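Local coordinates for protein mannose recognizing lectin (Marasmius oreades, PDB 4TKC) that binds mannose as a fungal lectin of the bulb-type family, whose members adopt the beta-prism II fold, at residues R29-R33 and L42-D46; W51-K56 and A78-T82; K56-F60 and G71-N75; N97-L101 and H113-V119. All coordinates share one frame. Residue numbers count along the deposited sequence, not the author numbering.

In the fold
Each of the three four-stranded antiparallel sheets of this bulb-type lectin is represented. From the N terminus, contact 1 closes first, pairing strands 30-34 and 40-44 of one hairpin. The chain then turns a corner at Trp51, where contact 2 opens, and this contact closes only at strand 78-81 of the next sheet. Nested inside that loop is contact 3, which shares Lys56 and joins 56-60 to the end of strand 69-72; both touch the bound beta-D-mannopyranose. Contact 4 follows in series, holding the C-terminal tail against 97-101 beside the second mannose. Leu42 of contact 1 packs on Gly99 and Thr116 of contact 4, while Trp51 reaches Phe32, Trp80 and Thr114, tying the sheets together.

Contact 1: residues R29-R33 and L42-D46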
loop_
_atom_site.group_PDB
_atom_site.type_symbol
_atom_site.label_atom_id
_atom_site.label_comp_id
_atom_site.label_asym_id
_atom_site.label_seq_id
_atom_site.Cartn_x
_atom_site.Cartn_y
_atom_site.Cartn_z
ATOM N N ARG A 29 -7.811 -18.906 -5.310
ATOM C CA ARG A 29 -6.914 -19.714 -6.170
ATOM C C ARG A 29 -5.847 -18.894 -6.871
ATOM O O ARG A 29 -4.790 -19.424 -7.190
ATOM C CB ARG A 29 -7.692 -20.515 -7.221
ATOM C CG ARG A 29 -8.769 -21.445 -6.657
ATOM C CD ARG A 29 -9.427 -22.302 -7.727
ATOM N NE ARG A 29 -8.428 -23.073 -8.478
ATOM C CZ ARG A 29 -8.586 -23.544 -9.710
ATOM N NH1 ARG A 29 -9.738 -23.385 -10.365
ATOM N NH2 ARG A 29 -7.504 -24.001 -10.319
ATOM N N VAL A 30 -6.081 -17.594 -7.041
ATOM C CA VAL A 30 -5.201 -16.797 -7.882
ATOM C C VAL A 30 -4.620 -15.679 -6.999
ATOM O O VAL A 30 -5.384 -14.986 -6.344
ATOM C CB VAL A 30 -5.959 -16.184 -9.080
ATOM C CG1 VAL A 30 -4.978 -15.509 -10.042
ATOM C CG2 VAL A 30 -6.776 -17.257 -9.837
ATOM N N GLU A 31 -3.292 -15.582 -6.976
ATOM C CA GLU A 31 -2.602 -14.670 -6.059
ATOM C C GLU A 31 -1.527 -13.938 -6.837
ATOM O O GLU A 31 -0.636 -14.536 -7.459
ATOM C CB GLU A 31 -2.014 -15.473 -4.899
ATOM C CG GLU A 31 -1.567 -14.594 -3.727
ATOM C CD GLU A 31 -1.128 -15.417 -2.540
ATOM O OE1 GLU A 31 -0.324 -16.345 -2.733
ATOM O OE2 GLU A 31 -1.471 -15.044 -1.401
ATOM N N PHE A 32 -1.508 -12.612 -6.646
ATOM C CA PHE A 32 -0.556 -11.721 -7.278
ATOM C C PHE A 32 0.340 -11.180 -6.158
ATOM O O PHE A 32 -0.059 -10.332 -5.336
ATOM C CB PHE A 32 -1.267 -10.580 -7.971
ATOM C CG PHE A 32 -0.346 -9.619 -8.671
ATOM C CD1 PHE A 32 0.577 -10.050 -9.615
ATOM C CD2 PHE A 32 -0.314 -8.286 -8.302
ATOM C CE1 PHE A 32 1.395 -9.163 -10.281
ATOM C CE2 PHE A 32 0.517 -7.400 -8.955
ATOM C CZ PHE A 32 1.363 -7.838 -9.946
ATOM N N ARG A 33 1.569 -11.680 -6.141
ATOM C CA ARG A 33 2.481 -11.519 -5.007
ATOM C C ARG A 33 3.650 -10.630 -5.339
ATOM O O ARG A 33 4.226 -10.711 -6.429
ATOM C CB ARG A 33 3.119 -12.895 -4.724
ATOM C CG ARG A 33 2.186 -14.040 -4.478
ATOM C CD ARG A 33 2.941 -15.364 -4.477
ATOM N NE ARG A 33 1.996 -16.442 -4.214
ATOM C CZ ARG A 33 2.283 -17.735 -4.187
ATOM N NH1 ARG A 33 3.512 -18.165 -4.509
ATOM N NH2 ARG A 33 1.307 -18.599 -3.877
ATOM N N LEU A 42 2.374 -14.002 -10.369
ATOM C CA LEU A 42 0.968 -14.349 -10.387
ATOM C C LEU A 42 0.931 -15.873 -10.364
ATOM O O LEU A 42 1.374 -16.542 -11.325
ATOM C CB LEU A 42 0.294 -13.849 -11.676
ATOM C CG LEU A 42 -1.224 -14.015 -11.769
ATOM C CD1 LEU A 42 -1.922 -13.133 -10.737
ATOM C CD2 LEU A 42 -1.711 -13.726 -13.187
ATOM N N PHE A 43 0.309 -16.438 -9.333
ATOM C CA PHE A 43 0.276 -17.890 -9.114
ATOM C C PHE A 43 -1.154 -18.404 -9.059
ATOM O O PHE A 43 -2.082 -17.759 -8.580
ATOM C CB PHE A 43 0.997 -18.217 -7.780
ATOM C CG PHE A 43 2.436 -18.619 -7.946
ATOM C CD1 PHE A 43 3.451 -17.670 -7.998
ATOM C CD2 PHE A 43 2.772 -19.943 -8.120
ATOM C CE1 PHE A 43 4.769 -18.046 -8.208
ATOM C CE2 PHE A 43 4.081 -20.331 -8.330
ATOM C CZ PHE A 43 5.081 -19.386 -8.376
ATOM N N LEU A 44 -1.328 -19.579 -9.648
ATOM C CA LEU A 44 -2.548 -20.389 -9.512
ATOM C C LEU A 44 -2.299 -21.539 -8.525
ATOM O O LEU A 44 -1.362 -22.338 -8.720
ATOM C CB LEU A 44 -2.945 -21.006 -10.866
ATOM C CG LEU A 44 -4.277 -21.763 -10.887
ATOM C CD1 LEU A 44 -5.491 -20.904 -10.508
ATOM C CD2 LEU A 44 -4.465 -22.367 -12.288
ATOM N N ASP A 45 -3.214 -21.700 -7.569
ATOM C CA ASP A 45 -3.174 -22.781 -6.582
ATOM C C ASP A 45 -1.818 -22.966 -5.907
ATOM O O ASP A 45 -1.430 -24.092 -5.601
ATOM C CB ASP A 45 -3.610 -24.075 -7.264
ATOM C CG ASP A 45 -4.988 -23.972 -7.807
ATOM O OD1 ASP A 45 -5.863 -23.343 -7.196
ATOM O OD2 ASP A 45 -5.227 -24.636 -8.824
ATOM N N ASP A 46 -1.119 -21.853 -5.654
ATOM C CA ASP A 46 0.198 -21.884 -4.994
ATOM C C ASP A 46 1.145 -22.887 -5.694
ATOM O O ASP A 46 2.117 -23.340 -5.113
ATOM C CB ASP A 46 0.028 -22.213 -3.496
ATOM C CG ASP A 46 1.236 -21.844 -2.675
ATOM O OD1 ASP A 46 1.954 -20.887 -3.049
ATOM O OD2 ASP A 46 1.493 -22.561 -1.687
HETATM O O HOH W 1 -1.908 -19.114 -5.868
HETATM O O HOH W 2 4.285 -20.910 -4.611
#
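Residues 30-33 and 42-44 run antiparallel, their axes 4.7 Å apart at closest and at 156°, as the two arms of a beta hairpin. Glu31 and Phe43 form the hydrogen-bonded pair, with Glu31 N to Phe43 O at 3.0 Å and Phe43 N to Glu31 O at 2.8 Å; Val30-Leu44 and Phe32-Leu42 are non-hydrogen-bonded pairs. Just past the strands, Asp45 N donates to Arg29 O (2.8 Å). On one face Val30, Phe32, Leu42 and Leu44 make an apolar patch. On the other, the Arg33 guanidinium lies flat on Phe43, centres 4.4 Å apart, while Arg33 NH2 bridges to Asp46 OD1 (2.5 Å) and Arg33 NE to Glu31 OE1 (2.8 Å); Glu31 OE2 is bonded to His5. At the hairpin's open end lies a salt bridge, Arg29 NE to Asp45 OD1 at 2.9 Å and NH2 to OD2 at 2.8 Å. Strands 21-24 and 48-53 flank the pair within its sheet, and Val30, Phe32 and Leu42 pack against strand 92-95 of another.

Contact 2: residues W51-K56 and A78-T82; sequences WSVDGK and AVWHT. With BMA (beta-D-mannopyranose), chain B.
Trp51 points the edge of its indole at the face of Trp80, an offset edge-to-face pair that joins two sheets of the beta-prism II fold. The six-membered ring of Trp51 and the five-membered ring of Trp80 have centroids 5.1 Å apart and planes at 60°, and Trp51 CH2 comes within 3.5 Å of Trp80 CE2. Both chi1 angles are t, with chi2 of 99° for Trp51 and 60° for Trp80. The backbone is extended at 52-53, turns at Gly55 (phi/psi 93/-6), and brings the CA atoms of Lys56 and Val79 to 6.3 Å. Val53, chi1 t, makes an off-centre CH-pi contact, CG2 lying 4.2 Å from the centroid of the Trp80 five-membered ring. Val79 (-109/-7) and Trp80 form a classic beta bulge opposite Gly71. Across the strand, Ala78 CB sits 3.5 Å from C6 of the mannose. Lys56 (rotamer mtpt) donates from NZ to Val79 O at 3.0 Å, and a water 2.8 Å from Lys56 NZ donates to Ala78 O at 3.0 Å.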
loop_
_atom_site.group_PDB
_atom_site.type_symbol
_atom_site.label_atom_id
_atom_site.label_comp_id
_atom_site.label_asym_id
_atom_site.label_seq_id
_atom_site.Cartn_x
_atom_site.Cartn_y
_atom_site.Cartn_z
ATOM N N TRP A 51 2.394 -15.894 -14.583
ATOM C CA TRP A 51 3.009 -14.688 -15.120
ATOM C C TRP A 51 3.943 -14.148 -14.061
ATOM O O TRP A 51 3.671 -14.314 -12.881
ATOM C CB TRP A 51 1.913 -13.641 -15.419
ATOM C CG TRP A 51 2.409 -12.341 -15.989
ATOM C CD1 TRP A 51 2.423 -11.944 -17.288
ATOM C CD2 TRP A 51 2.867 -11.206 -15.221
ATOM N NE1 TRP A 51 2.913 -10.646 -17.374
ATOM C CE2 TRP A 51 3.202 -10.198 -16.122
ATOM C CE3 TRP A 51 3.026 -10.964 -13.859
ATOM C CZ2 TRP A 51 3.725 -8.987 -15.726
ATOM C CZ3 TRP A 51 3.546 -9.705 -13.440
ATOM C CH2 TRP A 51 3.866 -8.739 -14.379
ATOM N N SER A 52 5.100 -13.654 -14.495
ATOM C CA SER A 52 6.015 -13.050 -13.530
ATOM C C SER A 52 6.973 -12.056 -14.128
ATOM O O SER A 52 7.223 -12.039 -15.302
ATOM C CB SER A 52 6.840 -14.131 -12.838
ATOM O OG SER A 52 7.663 -14.793 -13.783
ATOM N N VAL A 53 7.467 -11.176 -13.234
ATOM C CA VAL A 53 8.666 -10.366 -13.485
ATOM C C VAL A 53 9.675 -10.742 -12.393
ATOM O O VAL A 53 9.523 -10.371 -11.231
ATOM C CB VAL A 53 8.380 -8.837 -13.435
ATOM C CG1 VAL A 53 9.693 -8.044 -13.522
ATOM C CG2 VAL A 53 7.415 -8.445 -14.554
ATOM N N ASP A 54 10.679 -11.522 -12.768
ATOM C CA ASP A 54 11.606 -12.109 -11.811
ATOM C C ASP A 54 12.994 -11.523 -11.993
ATOM O O ASP A 54 13.329 -11.049 -13.059
ATOM C CB ASP A 54 11.705 -13.620 -12.065
ATOM C CG ASP A 54 10.397 -14.352 -11.819
ATOM O OD1 ASP A 54 9.626 -13.946 -10.912
ATOM O OD2 ASP A 54 10.161 -15.373 -12.488
ATOM N N GLY A 55 13.744 -11.435 -10.899
ATOM C CA GLY A 55 15.146 -11.090 -10.987
ATOM C C GLY A 55 15.477 -9.609 -10.838
ATOM O O GLY A 55 16.618 -9.214 -11.054
ATOM N N LYS A 56 14.441 -8.782 -10.763
ATOM C CA LYS A 56 14.668 -7.327 -10.725
ATOM C C LYS A 56 14.626 -6.631 -9.354
ATOM O O LYS A 56 14.709 -5.405 -9.301
ATOM C CB LYS A 56 13.712 -6.645 -11.726
ATOM C CG LYS A 56 13.838 -7.251 -13.123
ATOM C CD LYS A 56 13.136 -6.438 -14.199
ATOM C CE LYS A 56 13.840 -5.125 -14.508
ATOM N NZ LYS A 56 13.232 -4.384 -15.654
ATOM N N ALA A 78 11.897 2.147 -11.609
ATOM C CA ALA A 78 10.854 1.277 -12.189
ATOM C C ALA A 78 11.426 -0.019 -12.775
ATOM O O ALA A 78 12.429 0.034 -13.469
ATOM C CB ALA A 78 10.049 2.043 -13.225
ATOM N N VAL A 79 10.913 -1.150 -12.301
ATOM C CA VAL A 79 11.335 -2.440 -12.843
ATOM C C VAL A 79 10.256 -3.125 -13.680
ATOM O O VAL A 79 10.510 -4.156 -14.305
ATOM C CB VAL A 79 11.823 -3.427 -11.757
ATOM C CG1 VAL A 79 12.992 -2.833 -10.964
ATOM C CG2 VAL A 79 10.677 -3.820 -10.827
ATOM N N TRP A 80 9.055 -2.563 -13.706
ATOM C CA TRP A 80 7.920 -3.134 -14.495
ATOM C C TRP A 80 6.870 -2.052 -14.645
ATOM O O TRP A 80 6.676 -1.262 -13.714
ATOM C CB TRP A 80 7.270 -4.283 -13.742
ATOM C CG TRP A 80 5.945 -4.731 -14.361
ATOM C CD1 TRP A 80 5.731 -5.214 -15.632
ATOM C CD2 TRP A 80 4.686 -4.779 -13.686
ATOM N NE1 TRP A 80 4.387 -5.487 -15.796
ATOM C CE2 TRP A 80 3.731 -5.277 -14.610
ATOM C CE3 TRP A 80 4.279 -4.471 -12.357
ATOM C CZ2 TRP A 80 2.397 -5.448 -14.282
ATOM C CZ3 TRP A 80 2.958 -4.692 -12.011
ATOM C CH2 TRP A 80 2.024 -5.197 -12.987
ATOM N N HIS A 81 6.243 -1.893 -15.793
ATOM C CA HIS A 81 5.100 -1.014 -15.882
ATOM C C HIS A 81 4.159 -1.462 -16.984
ATOM O O HIS A 81 4.572 -2.066 -17.975
ATOM C CB HIS A 81 5.532 0.456 -16.023
ATOM C CG HIS A 81 6.376 0.723 -17.215
ATOM N ND1 HIS A 81 5.889 1.346 -18.348
ATOM C CD2 HIS A 81 7.677 0.450 -17.461
ATOM C CE1 HIS A 81 6.858 1.448 -19.242
ATOM N NE2 HIS A 81 7.942 0.876 -18.744
ATOM N N THR A 82 2.875 -1.292 -16.722
ATOM C CA THR A 82 1.805 -1.616 -17.675
ATOM C C THR A 82 1.637 -0.581 -18.792
ATOM O O THR A 82 1.030 -0.883 -19.831
ATOM C CB THR A 82 0.472 -1.804 -16.957
ATOM O OG1 THR A 82 0.181 -0.586 -16.231
ATOM C CG2 THR A 82 0.586 -2.938 -15.935
HETATM C C1 BMA B . 5.949 7.159 -16.035
HETATM C C2 BMA B . 5.182 7.367 -14.733
HETATM C C3 BMA B . 6.165 7.133 -13.598
HETATM C C4 BMA B . 6.847 5.761 -13.727
HETATM C C5 BMA B . 7.485 5.572 -15.106
HETATM C C6 BMA B . 8.141 4.195 -15.213
HETATM O O1 BMA B . 5.007 7.422 -17.079
HETATM O O2 BMA B . 4.038 6.504 -14.670
HETATM O O3 BMA B . 5.453 7.274 -12.366
HETATM O O4 BMA B . 7.863 5.609 -12.732
HETATM O O5 BMA B . 6.460 5.812 -16.080
HETATM O O6 BMA B . 7.886 3.523 -16.458
HETATM O O HOH W 3 14.180 -1.862 -14.919
#

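Contact 3: residues K56-F60 and G71-N75. With BMA (beta-D-mannopyranose), chain B.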
loop_
_atom_site.group_PDB
_atom_site.type_symbol
_atom_site.label_atom_id
_atom_site.label_comp_id
_atom_site.label_asym_id
_atom_site.label_seq_id
_atom_site.Cartn_x
_atom_site.Cartn_y
_atom_site.Cartn_z
ATOM N N LYS A 56 14.441 -8.782 -10.763
ATOM C CA LYS A 56 14.668 -7.327 -10.725
ATOM C C LYS A 56 14.626 -6.631 -9.354
ATOM O O LYS A 56 14.709 -5.405 -9.301
ATOM C CB LYS A 56 13.712 -6.645 -11.726
ATOM C CG LYS A 56 13.838 -7.251 -13.123
ATOM C CD LYS A 56 13.136 -6.438 -14.199
ATOM C CE LYS A 56 13.840 -5.125 -14.508
ATOM N NZ LYS A 56 13.232 -4.384 -15.654
ATOM N N ASN A 57 14.627 -7.407 -8.273
ATOM C CA ASN A 57 14.688 -6.809 -6.914
ATOM C C ASN A 57 13.533 -5.837 -6.681
ATOM O O ASN A 57 13.716 -4.761 -6.065
ATOM C CB ASN A 57 16.028 -6.129 -6.658
ATOM C CG ASN A 57 16.319 -5.992 -5.189
ATOM O OD1 ASN A 57 16.054 -6.902 -4.395
ATOM N ND2 ASN A 57 16.812 -4.824 -4.811
ATOM N N ALA A 58 12.329 -6.205 -7.117
ATOM C CA ALA A 58 11.148 -5.407 -6.840
ATOM C C ALA A 58 10.915 -5.266 -5.335
ATOM O O ALA A 58 11.029 -6.250 -4.582
ATOM C CB ALA A 58 9.928 -6.006 -7.481
ATOM N N SER A 59 10.647 -4.017 -4.914
ATOM C CA SER A 59 10.226 -3.724 -3.557
ATOM C C SER A 59 8.700 -3.606 -3.433
ATOM O O SER A 59 8.106 -3.983 -2.414
ATOM C CB SER A 59 10.887 -2.425 -3.131
ATOM O OG SER A 59 10.547 -2.029 -1.824
ATOM N N PHE A 60 8.061 -3.012 -4.428
ATOM C CA PHE A 60 6.623 -2.818 -4.335
ATOM C C PHE A 60 6.025 -2.609 -5.744
ATOM O O PHE A 60 6.735 -2.192 -6.652
ATOM C CB PHE A 60 6.264 -1.661 -3.336
ATOM C CG PHE A 60 6.739 -0.311 -3.770
ATOM C CD1 PHE A 60 7.963 0.168 -3.322
ATOM C CD2 PHE A 60 5.909 0.556 -4.471
ATOM C CE1 PHE A 60 8.400 1.424 -3.676
ATOM C CE2 PHE A 60 6.356 1.826 -4.825
ATOM C CZ PHE A 60 7.608 2.248 -4.430
ATOM N N GLY A 71 5.964 -1.418 -10.972
ATOM C CA GLY A 71 6.787 -2.082 -9.966
ATOM C C GLY A 71 8.098 -1.312 -9.820
ATOM O O GLY A 71 8.645 -0.787 -10.801
ATOM N N TYR A 72 8.488 -1.072 -8.550
ATOM C CA TYR A 72 9.693 -0.288 -8.214
ATOM C C TYR A 72 10.666 -1.096 -7.384
ATOM O O TYR A 72 10.255 -1.882 -6.536
ATOM C CB TYR A 72 9.327 1.002 -7.461
ATOM C CG TYR A 72 8.602 2.052 -8.262
ATOM C CD1 TYR A 72 9.294 2.943 -9.051
ATOM C CD2 TYR A 72 7.206 2.178 -8.215
ATOM C CE1 TYR A 72 8.642 3.896 -9.810
ATOM C CE2 TYR A 72 6.546 3.140 -8.958
ATOM C CZ TYR A 72 7.260 4.020 -9.736
ATOM O OH TYR A 72 6.631 4.929 -10.523
ATOM N N ASP A 73 11.958 -0.859 -7.576
ATOM C CA ASP A 73 12.969 -1.432 -6.670
ATOM C C ASP A 73 13.037 -0.535 -5.375
ATOM O O ASP A 73 12.305 0.476 -5.260
ATOM C CB ASP A 73 14.331 -1.587 -7.377
ATOM C CG ASP A 73 15.216 -0.336 -7.262
ATOM O OD1 ASP A 73 14.658 0.779 -7.231
ATOM O OD2 ASP A 73 16.439 -0.513 -7.313
ATOM N N PRO A 74 13.875 -0.909 -4.386
ATOM C CA PRO A 74 13.898 -0.102 -3.131
ATOM C C PRO A 74 14.422 1.297 -3.349
ATOM O O PRO A 74 14.331 2.102 -2.409
ATOM C CB PRO A 74 14.841 -0.885 -2.218
ATOM C CG PRO A 74 14.891 -2.271 -2.786
ATOM C CD PRO A 74 14.718 -2.111 -4.263
ATOM N N ASN A 75 15.031 1.605 -4.473
ATOM C CA ASN A 75 15.623 2.890 -4.769
ATOM C C ASN A 75 14.674 3.781 -5.571
ATOM O O ASN A 75 15.062 4.857 -5.985
ATOM C CB ASN A 75 16.950 2.708 -5.533
ATOM C CG ASN A 75 17.985 1.951 -4.733
ATOM O OD1 ASN A 75 18.599 2.517 -3.818
ATOM N ND2 ASN A 75 18.197 0.667 -5.081
HETATM C C1 BMA B . 5.949 7.159 -16.035
HETATM C C2 BMA B . 5.182 7.367 -14.733
HETATM C C3 BMA B . 6.165 7.133 -13.598
HETATM C C4 BMA B . 6.847 5.761 -13.727
HETATM C C5 BMA B . 7.485 5.572 -15.106
HETATM C C6 BMA B . 8.141 4.195 -15.213
HETATM O O1 BMA B . 5.007 7.422 -17.079
HETATM O O2 BMA B . 4.038 6.504 -14.670
HETATM O O3 BMA B . 5.453 7.274 -12.366
HETATM O O4 BMA B . 7.863 5.609 -12.732
HETATM O O5 BMA B . 6.460 5.812 -16.080
HETATM O O6 BMA B . 7.886 3.523 -16.458
HETATM O O HOH W 4 17.710 -2.721 -6.456
#
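A classic beta bulge opens the hairpin of strands 60-63 and 69-72: Ser59 and Phe60 both face Tyr72, whose O accepts from Ser59 N at 2.7 Å and from Phe60 N at 3.2 Å. Tyr72 N returns a bond to Phe60 O (2.8 Å), making Phe60-Tyr72 an antiparallel hydrogen-bonded pair with both side chains on the same face. Their rotamers differ, chi1 being p (65°) in Phe60 and m (-69°) in Tyr72, and the Phe60 ring thereby comes under the base of the tyrosine side chain. Tyr72 CB stands over the Phe60 ring, 4.0 Å from its centroid, while the two rings meet obliquely, Phe60 CE2 reaching Tyr72 CD2 at 3.5 Å. Ser59 points toward 71-75, its CB 4.0 Å from Pro74 CD. The t rotamer of Asn57 carries ND2 to 3.5 Å from Pro74 CD and lets ND2 donate to a water, which in turn donates to Asp73 OD2; Asn57 OD1 accepts from Arg19. Asp73 braces the turn beyond the strand: its OD2 accepts from Asn75 ND2 (3.1 Å) and its OD1 from Thr77 N. Val4 of the second subunit packs on Ser59 and Pro74, and Pro6 of that subunit on Phe60. At the far end of its ring Tyr72, also bonded to Gln64, reaches the sugar: Tyr72 OH and O4 of the mannose are hydrogen-bonded at 2.6 Å.

Contact 4: residues N97-L101 and H113-V119; sequences NDGNL and HTNTAVV. With MAN (alpha-D-mannopyranose), chain D.
The alpha-D-mannose site beside the sheet of strands 92-95, 101-105 and 109-113 is built where the loop 97-101 meets the C-terminal tail 113-119. The two run in opposite directions, with CA-CA distances of 4.6 Å for Asp98-Val119, 4.4 Å for Asn100-Ala117 and 5.4 Å for Leu101-Thr114. Asp98 (chi1 p) forms an Asx turn, its OD1 accepting from Asn100 N at 3.0 Å. Gly99, at phi/psi 105/-14, has Thr116 so close that a CB would clash with Thr116 O. Backbone bonds run from Thr114 N to Leu101 O and from Val119 N to Asp98 O, both 2.9 Å. Side chains add Thr114 OG1, accepting from Leu101 N (3.0 Å), Thr116 OG1, donating to Gly99 O (2.6 Å), and Asn100 OD1, accepting from Thr116 N (3.1 Å). An inverse gamma turn centred on Ala117 (-80/73) puts Ala117 CB 3.8 Å from mannose O2. That hydroxyl donates to Asp98 OD2 at 2.6 Å and accepts from Asn100 ND2 at 3.0 Å. His113, chi1 p, has a ring face under mannose O6, its CD2 3.8 Å from that oxygen. With Gln96 and Tyr104, also bonded to the sugar, Asp98 and Asn100 supply the four polar positions of the QxDxNxVxY mannose-binding motif of bulb-type lectins.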
loop_
_atom_site.group_PDB
_atom_site.type_symbol
_atom_site.label_atom_id
_atom_site.label_comp_id
_atom_site.label_asym_id
_atom_site.label_seq_id
_atom_site.Cartn_x
_atom_site.Cartn_y
_atom_site.Cartn_z
ATOM N N ASN A 97 -10.753 -14.353 -10.577
ATOM C CA ASN A 97 -10.933 -15.781 -10.431
ATOM C C ASN A 97 -10.574 -16.575 -11.704
ATOM O O ASN A 97 -10.085 -17.691 -11.586
ATOM C CB ASN A 97 -12.379 -16.136 -10.089
ATOM C CG ASN A 97 -12.816 -15.677 -8.724
ATOM O OD1 ASN A 97 -12.002 -15.405 -7.830
ATOM N ND2 ASN A 97 -14.123 -15.610 -8.541
ATOM N N ASP A 98 -10.642 -15.919 -12.867
ATOM C CA ASP A 98 -10.335 -16.649 -14.110
ATOM C C ASP A 98 -8.837 -16.779 -14.359
ATOM O O ASP A 98 -8.434 -17.511 -15.320
ATOM C CB ASP A 98 -11.084 -16.087 -15.313
ATOM C CG ASP A 98 -10.648 -14.707 -15.743
ATOM O OD1 ASP A 98 -9.769 -14.071 -15.095
ATOM O OD2 ASP A 98 -11.326 -14.195 -16.686
ATOM N N GLY A 99 -8.047 -16.084 -13.495
ATOM C CA GLY A 99 -6.608 -16.193 -13.584
ATOM C C GLY A 99 -5.954 -14.975 -14.203
ATOM O O GLY A 99 -4.722 -14.830 -14.215
ATOM N N ASN A 100 -6.789 -14.161 -14.827
ATOM C CA ASN A 100 -6.304 -12.985 -15.514
ATOM C C ASN A 100 -6.052 -11.864 -14.491
ATOM O O ASN A 100 -6.852 -11.697 -13.554
ATOM C CB ASN A 100 -7.319 -12.493 -16.545
ATOM C CG ASN A 100 -6.678 -12.033 -17.835
ATOM O OD1 ASN A 100 -5.450 -12.010 -17.973
ATOM N ND2 ASN A 100 -7.522 -11.665 -18.805
ATOM N N LEU A 101 -4.986 -11.112 -14.737
ATOM C CA LEU A 101 -4.668 -9.912 -13.898
ATOM C C LEU A 101 -4.847 -8.767 -14.901
ATOM O O LEU A 101 -4.186 -8.722 -15.959
ATOM C CB LEU A 101 -3.252 -10.022 -13.402
ATOM C CG LEU A 101 -2.815 -8.817 -12.525
ATOM C CD1 LEU A 101 -3.453 -8.865 -11.147
ATOM C CD2 LEU A 101 -1.298 -8.797 -12.440
ATOM N N HIS A 113 -3.640 -6.553 -19.669
ATOM C CA HIS A 113 -3.861 -7.792 -18.970
ATOM C C HIS A 113 -2.683 -8.736 -19.141
ATOM O O HIS A 113 -1.879 -8.633 -20.109
ATOM C CB HIS A 113 -5.215 -8.408 -19.363
ATOM C CG HIS A 113 -5.245 -9.059 -20.712
ATOM N ND1 HIS A 113 -4.887 -8.403 -21.872
ATOM C CD2 HIS A 113 -5.640 -10.298 -21.090
ATOM C CE1 HIS A 113 -5.041 -9.223 -22.903
ATOM N NE2 HIS A 113 -5.444 -10.393 -22.447
ATOM N N THR A 114 -2.620 -9.700 -18.238
ATOM C CA THR A 114 -1.603 -10.728 -18.318
ATOM C C THR A 114 -1.888 -11.754 -19.429
ATOM O O THR A 114 -1.006 -12.541 -19.768
ATOM C CB THR A 114 -1.387 -11.454 -16.950
ATOM O OG1 THR A 114 -2.628 -11.877 -16.410
ATOM C CG2 THR A 114 -0.642 -10.540 -15.949
ATOM N N ASN A 115 -3.151 -11.857 -19.844
ATOM C CA ASN A 115 -3.591 -12.886 -20.797
ATOM C C ASN A 115 -3.329 -14.240 -20.164
ATOM O O ASN A 115 -2.871 -15.153 -20.866
ATOM C CB ASN A 115 -2.902 -12.786 -22.181
ATOM C CG ASN A 115 -3.480 -13.789 -23.190
ATOM O OD1 ASN A 115 -4.694 -13.987 -23.186
ATOM N ND2 ASN A 115 -2.624 -14.473 -24.018
ATOM N N THR A 116 -3.922 -14.466 -19.001
ATOM C CA THR A 116 -3.746 -15.694 -18.242
ATOM C C THR A 116 -5.092 -16.112 -17.634
ATOM O O THR A 116 -5.136 -16.704 -16.527
ATOM C CB THR A 116 -2.669 -15.548 -17.140
ATOM O OG1 THR A 116 -3.053 -14.510 -16.229
ATOM C CG2 THR A 116 -1.295 -15.209 -17.708
ATOM N N ALA A 117 -6.167 -15.916 -18.427
ATOM C CA ALA A 117 -7.531 -16.357 -18.062
ATOM C C ALA A 117 -7.690 -17.872 -18.345
ATOM O O ALA A 117 -8.376 -18.312 -19.293
ATOM C CB ALA A 117 -8.593 -15.537 -18.790
ATOM N N VAL A 118 -7.046 -18.663 -17.495
ATOM C CA VAL A 118 -6.906 -20.095 -17.676
ATOM C C VAL A 118 -7.965 -20.898 -16.968
ATOM O O VAL A 118 -8.145 -22.032 -17.324
ATOM C CB VAL A 118 -5.522 -20.622 -17.188
ATOM C CG1 VAL A 118 -4.400 -20.034 -18.038
ATOM C CG2 VAL A 118 -5.296 -20.345 -15.701
ATOM N N VAL A 119 -8.700 -20.319 -16.019
ATOM C CA VAL A 119 -9.764 -21.049 -15.308
ATOM C C VAL A 119 -11.090 -20.808 -16.017
ATOM O O VAL A 119 -11.727 -19.786 -15.756
ATOM C CB VAL A 119 -9.840 -20.611 -13.798
ATOM C CG1 VAL A 119 -10.968 -21.356 -13.071
ATOM C CG2 VAL A 119 -8.520 -20.916 -13.129
HETATM C C1 MAN D . -10.905 -11.961 -20.415
HETATM C C2 MAN D . -11.424 -11.882 -18.984
HETATM C C3 MAN D . -11.986 -10.483 -18.749
HETATM C C4 MAN D . -10.915 -9.423 -19.056
HETATM C C5 MAN D . -10.410 -9.603 -20.492
HETATM C C6 MAN D . -9.245 -8.689 -20.780
HETATM O O1 MAN D . -11.977 -11.881 -21.331
HETATM O O2 MAN D . -10.363 -12.193 -18.124
HETATM O O3 MAN D . -12.377 -10.389 -17.397
HETATM O O4 MAN D . -11.470 -8.131 -18.874
HETATM O O5 MAN D . -9.984 -10.948 -20.717
HETATM O O6 MAN D . -8.921 -8.742 -22.152
#